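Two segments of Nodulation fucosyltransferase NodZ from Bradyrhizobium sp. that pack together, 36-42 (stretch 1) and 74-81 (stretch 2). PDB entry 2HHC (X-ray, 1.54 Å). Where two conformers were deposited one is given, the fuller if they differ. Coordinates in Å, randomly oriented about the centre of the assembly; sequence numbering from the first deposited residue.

Stretch 1 36-42: LVIDWRG
Stretch 2 (74-81) RVNQLSFP

A small, mixed contact joins a strand and a 3-10 segment, each with the loop after it: valine and phenylalanine side chains pack at one end, and an arginine, held by an aspartate of its own stretch, hydrogen-bonds across at the other, with 281 Å² buried. Stretch 1 continues an earlier strand through Leu36 (phi/psi -95/126) and Ile38 (-97/109), leaves extended geometry at Trp40 (-102/28) and reaches Gly42 with positive phi (82/13). Stretch 2 begins in a 3-10 segment, Arg74 to Asn76 (Val75 at -56/-25), where Arg74 O accepts from Gln77 N (2.9 Å) and Leu78 N (3.0 Å); it then extends through Leu78 (-79/145) to Pro81 (-75/141). The backbones come nearest at Asp39 and Val75, CA to CA 6.9 Å, and no backbone hydrogen bond links them. Val37 and Asp39 point toward stretch 2 and Ile38 between them points away. Val37 (chi1 t) meets two partners: its CG1 lies 3.6 Å from CG1 of Val75 (chi1 m), and its CG2 sits over the face of the Phe80 ring (chi1 m, chi2 -64°), 3.7 Å from CZ and 4.1 Å from the centroid, a CH-pi contact; Val37 CG1 also lies 4.0 Å from Phe80 CZ. Arg41 (chi m, t, m, 174°) folds back on Asp39 (chi1 t, chi2 4°) in a two-pronged salt bridge, with Arg41 NE to Asp39 OD1 and Arg41 NH2 to Asp39 OD2 both 2.9 Å; Arg41 N also donates to Asp39 OD1 (3.2 Å). Val75 CG2 lies over one face of the guanidinium, 3.5 Å from Arg41 NE, and at its edge Arg41 NH1 donates to Asn76 OD1 (2.8 Å, 144°). Asn76 (chi1 m, chi2 -33°) starts sideways, but its amide end reaches closer. One water accepts a weak bond from Arg41 NH2 (3.0 Å) and donates to Val75 O (2.8 Å), bridging the stretches.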

ATOM      1  N   LEU A  36      18.148  -5.767   2.157  1.00 29.69           N
ATOM      2  CA  LEU A  36      16.746  -5.868   1.748  1.00 29.86           C
ATOM      3  C   LEU A  36      16.582  -5.994   0.255  1.00 29.61           C
ATOM      4  O   LEU A  36      17.162  -5.241  -0.518  1.00 30.22           O
ATOM      5  CB  LEU A  36      15.977  -4.639   2.202  1.00 31.07           C
ATOM      6  CG  LEU A  36      14.508  -4.557   1.870  1.00 29.64           C
ATOM      7  CD1 LEU A  36      13.693  -5.619   2.655  1.00 30.70           C
ATOM      8  CD2 LEU A  36      14.002  -3.182   2.241  1.00 31.75           C
ATOM      9  N   VAL A  37      15.875  -7.031  -0.149  1.00 30.68           N
ATOM     10  CA  VAL A  37      15.592  -7.285  -1.543  1.00 30.27           C
ATOM     11  C   VAL A  37      14.085  -7.045  -1.753  1.00 30.53           C
ATOM     12  O   VAL A  37      13.220  -7.613  -1.056  1.00 31.54           O
ATOM     13  CB  VAL A  37      15.877  -8.759  -1.880  1.00 30.44           C
ATOM     14  CG1 VAL A  37      15.571  -9.036  -3.329  1.00 33.17           C
ATOM     15  CG2 VAL A  37      17.306  -9.151  -1.542  1.00 31.56           C
ATOM     16  N   ILE A  38      13.736  -6.154  -2.678  1.00 30.15           N
ATOM     17  CA  ILE A  38      12.345  -5.845  -3.016  1.00 29.86           C
ATOM     18  C   ILE A  38      12.014  -6.693  -4.242  1.00 29.75           C
ATOM     19  O   ILE A  38      12.568  -6.465  -5.318  1.00 30.87           O
ATOM     20  CB  ILE A  38      12.132  -4.361  -3.290  1.00 29.71           C
ATOM     21  CG1 ILE A  38      12.714  -3.492  -2.168  1.00 31.56           C
ATOM     22  CG2 ILE A  38      10.625  -4.116  -3.508  1.00 30.97           C
ATOM     23  CD1 ILE A  38      12.506  -1.984  -2.334  1.00 31.52           C
ATOM     24  N   ASP A  39      11.188  -7.699  -4.039  1.00 30.50           N
ATOM     25  CA  ASP A  39      10.889  -8.704  -5.090  1.00 30.81           C
ATOM     26  C   ASP A  39       9.412  -8.664  -5.441  1.00 30.23           C
ATOM     27  O   ASP A  39       8.551  -9.308  -4.800  1.00 30.84           O
ATOM     28  CB  ASP A  39      11.297 -10.088  -4.650  1.00 30.43           C
ATOM     29  CG  ASP A  39      11.028 -11.121  -5.703  1.00 32.00           C
ATOM     30  OD1 ASP A  39      10.595 -10.799  -6.832  1.00 31.06           O
ATOM     31  OD2 ASP A  39      11.244 -12.325  -5.355  1.00 32.69           O
ATOM     32  N   TRP A  40       9.080  -7.804  -6.396  1.00 30.35           N
ATOM     33  CA  TRP A  40       7.720  -7.638  -6.868  1.00 30.26           C
ATOM     34  C   TRP A  40       7.482  -8.349  -8.204  1.00 29.79           C
ATOM     35  O   TRP A  40       6.620  -7.990  -8.991  1.00 30.51           O
ATOM     36  CB  TRP A  40       7.331  -6.184  -6.962  1.00 30.61           C
ATOM     37  CG  TRP A  40       7.195  -5.495  -5.630  1.00 30.58           C
ATOM     38  CD1 TRP A  40       7.435  -5.997  -4.379  1.00 31.71           C
ATOM     39  CD2 TRP A  40       6.855  -4.094  -5.445  1.00 30.99           C
ATOM     40  NE1 TRP A  40       7.193  -5.031  -3.432  1.00 30.25           N
ATOM     41  CE2 TRP A  40       6.811  -3.863  -4.072  1.00 30.16           C
ATOM     42  CE3 TRP A  40       6.482  -3.083  -6.316  1.00 31.61           C
ATOM     43  CZ2 TRP A  40       6.503  -2.605  -3.547  1.00 31.21           C
ATOM     44  CZ3 TRP A  40       6.146  -1.875  -5.823  1.00 32.26           C
ATOM     45  CH2 TRP A  40       6.152  -1.644  -4.431  1.00 31.63           C
ATOM     46  N   ARG A  41       8.228  -9.431  -8.462  1.00 29.86           N
ATOM     47  CA  ARG A  41       7.903 -10.342  -9.574  1.00 30.06           C
ATOM     48  C   ARG A  41       6.529 -10.915  -9.380  1.00 30.40           C
ATOM     49  O   ARG A  41       6.173 -11.307  -8.275  1.00 30.77           O
ATOM     50  CB  ARG A  41       8.926 -11.487  -9.656  1.00 29.95           C
ATOM     51  CG  ARG A  41      10.293 -11.016 -10.173  1.00 30.52           C
ATOM     52  CD  ARG A  41      11.367 -12.106 -10.208  1.00 29.73           C
ATOM     53  NE  ARG A  41      11.644 -12.539  -8.865  1.00 30.22           N
ATOM     54  CZ  ARG A  41      12.436 -13.556  -8.564  1.00 30.44           C
ATOM     55  NH1 ARG A  41      13.087 -14.156  -9.545  1.00 31.50           N
ATOM     56  NH2 ARG A  41      12.585 -13.949  -7.295  1.00 31.35           N
ATOM     57  N   GLY A  42       5.764 -10.935 -10.445  1.00 30.50           N
ATOM     58  CA  GLY A  42       4.384 -11.492 -10.408  1.00 30.12           C
ATOM     59  C   GLY A  42       3.310 -10.545  -9.879  1.00 30.39           C
ATOM     60  O   GLY A  42       2.156 -10.960  -9.640  1.00 31.65           O
ATOM     61  N   ARG A  74      18.128  -7.923 -10.819  1.00 30.66           N
ATOM     62  CA  ARG A  74      19.132  -8.785 -10.199  1.00 31.04           C
ATOM     63  C   ARG A  74      18.477  -9.928  -9.407  1.00 30.96           C
ATOM     64  O   ARG A  74      19.108 -10.964  -9.214  1.00 31.46           O
ATOM     65  CB  ARG A  74      20.072  -7.984  -9.314  1.00 31.37           C
ATOM     66  CG  ARG A  74      21.050  -7.200 -10.104  1.00 29.98           C
ATOM     67  CD  ARG A  74      21.956  -6.309  -9.207  1.00 31.66           C
ATOM     68  NE  ARG A  74      21.149  -5.227  -8.686  1.00 35.08           N
ATOM     69  CZ  ARG A  74      21.488  -4.388  -7.717  1.00 37.31           C
ATOM     70  NH1 ARG A  74      22.639  -4.518  -7.104  1.00 39.39           N
ATOM     71  NH2 ARG A  74      20.632  -3.430  -7.374  1.00 37.68           N
ATOM     72  N   VAL A  75      17.227  -9.794  -9.001  1.00 31.23           N
ATOM     73  CA  VAL A  75      16.538 -10.949  -8.387  1.00 30.65           C
ATOM     74  C   VAL A  75      16.537 -12.202  -9.293  1.00 31.48           C
ATOM     75  O   VAL A  75      16.410 -13.324  -8.801  1.00 31.87           O
ATOM     76  CB  VAL A  75      15.119 -10.559  -7.920  1.00 31.54           C
ATOM     77  CG1 VAL A  75      15.200  -9.490  -6.866  1.00 32.61           C
ATOM     78  CG2 VAL A  75      14.217 -10.171  -9.075  1.00 31.99           C
ATOM     79  N   ASN A  76      16.638 -12.012 -10.604  1.00 30.80           N
ATOM     80  CA  ASN A  76      16.670 -13.103 -11.572  1.00 31.62           C
ATOM     81  C   ASN A  76      18.078 -13.605 -11.867  1.00 33.54           C
ATOM     82  O   ASN A  76      18.247 -14.560 -12.645  1.00 35.74           O
ATOM     83  CB  ASN A  76      16.026 -12.663 -12.873  1.00 30.53           C
ATOM     84  CG  ASN A  76      14.541 -12.508 -12.760  1.00 30.68           C
ATOM     85  OD1 ASN A  76      13.892 -13.239 -12.020  1.00 30.74           O
ATOM     86  ND2 ASN A  76      13.985 -11.487 -13.411  1.00 33.63           N
ATOM     87  N   GLN A  77      19.105 -12.968 -11.289  1.00 33.33           N
ATOM     88  CA  GLN A  77      20.481 -13.413 -11.483  1.00 34.53           C
ATOM     89  C   GLN A  77      21.140 -13.974 -10.204  1.00 34.37           C
ATOM     90  O   GLN A  77      21.918 -14.940 -10.250  1.00 37.53           O
ATOM     91  CB  GLN A  77      21.349 -12.216 -11.963  0.50 35.50           C
ATOM     92  CG  GLN A  77      20.772 -11.254 -13.059  0.50 35.93           C
ATOM     93  CD  GLN A  77      21.481  -9.875 -13.147  0.50 36.91           C
ATOM     94  OE1 GLN A  77      22.679  -9.739 -12.870  0.50 39.29           O
ATOM     95  NE2 GLN A  77      20.730  -8.858 -13.560  0.50 42.11           N
ATOM     96  N   LEU A  78      20.871 -13.349  -9.084  1.00 33.05           N
ATOM     97  CA  LEU A  78      21.497 -13.664  -7.813  1.00 33.06           C
ATOM     98  C   LEU A  78      20.864 -14.896  -7.189  1.00 33.22           C
ATOM     99  O   LEU A  78      19.652 -15.123  -7.358  1.00 36.32           O
ATOM    100  CB  LEU A  78      21.330 -12.471  -6.841  1.00 33.66           C
ATOM    101  CG  LEU A  78      22.058 -11.219  -7.360  1.00 35.04           C
ATOM    102  CD1 LEU A  78      21.688  -9.997  -6.542  1.00 37.89           C
ATOM    103  CD2 LEU A  78      23.573 -11.413  -7.379  1.00 36.04           C
ATOM    104  N   SER A  79      21.680 -15.692  -6.511  1.00 32.60           N
ATOM    105  CA  SER A  79      21.268 -16.842  -5.757  1.00 34.17           C
ATOM    106  C   SER A  79      21.340 -16.493  -4.284  1.00 34.33           C
ATOM    107  O   SER A  79      22.418 -16.552  -3.655  1.00 35.89           O
ATOM    108  CB  SER A  79      22.182 -18.028  -6.030  1.00 35.13           C
ATOM    109  OG  SER A  79      21.984 -18.524  -7.343  1.00 39.27           O
ATOM    110  N   PHE A  80      20.202 -16.164  -3.681  1.00 34.67           N
ATOM    111  CA  PHE A  80      20.203 -15.750  -2.287  1.00 34.20           C
ATOM    112  C   PHE A  80      20.435 -16.985  -1.424  1.00 34.48           C
ATOM    113  O   PHE A  80      19.816 -17.990  -1.651  1.00 36.84           O
ATOM    114  CB  PHE A  80      18.906 -14.960  -1.934  1.00 35.99           C
ATOM    115  CG  PHE A  80      18.800 -13.649  -2.710  1.00 33.61           C
ATOM    116  CD1 PHE A  80      19.708 -12.644  -2.533  1.00 35.79           C
ATOM    117  CD2 PHE A  80      17.795 -13.468  -3.691  1.00 37.34           C
ATOM    118  CE1 PHE A  80      19.679 -11.457  -3.302  1.00 37.09           C
ATOM    119  CE2 PHE A  80      17.786 -12.284  -4.445  1.00 35.28           C
ATOM    120  CZ  PHE A  80      18.698 -11.304  -4.235  1.00 36.15           C
ATOM    121  N   PRO A  81      21.375 -16.919  -0.451  1.00 32.02           N
ATOM    122  CA  PRO A  81      21.857 -18.061   0.269  1.00 32.15           C
ATOM    123  C   PRO A  81      20.935 -18.658   1.328  1.00 32.26           C
ATOM    124  O   PRO A  81      20.334 -17.934   2.111  1.00 31.00           O
ATOM    125  CB  PRO A  81      23.139 -17.526   0.905  1.00 32.48           C
ATOM    126  CG  PRO A  81      22.891 -16.171   1.138  1.00 33.10           C
ATOM    127  CD  PRO A  81      22.110 -15.706  -0.051  1.00 32.42           C
TER
HETATM  128  O   HOH W   1      15.466 -14.421  -6.436  1.00 25.89           O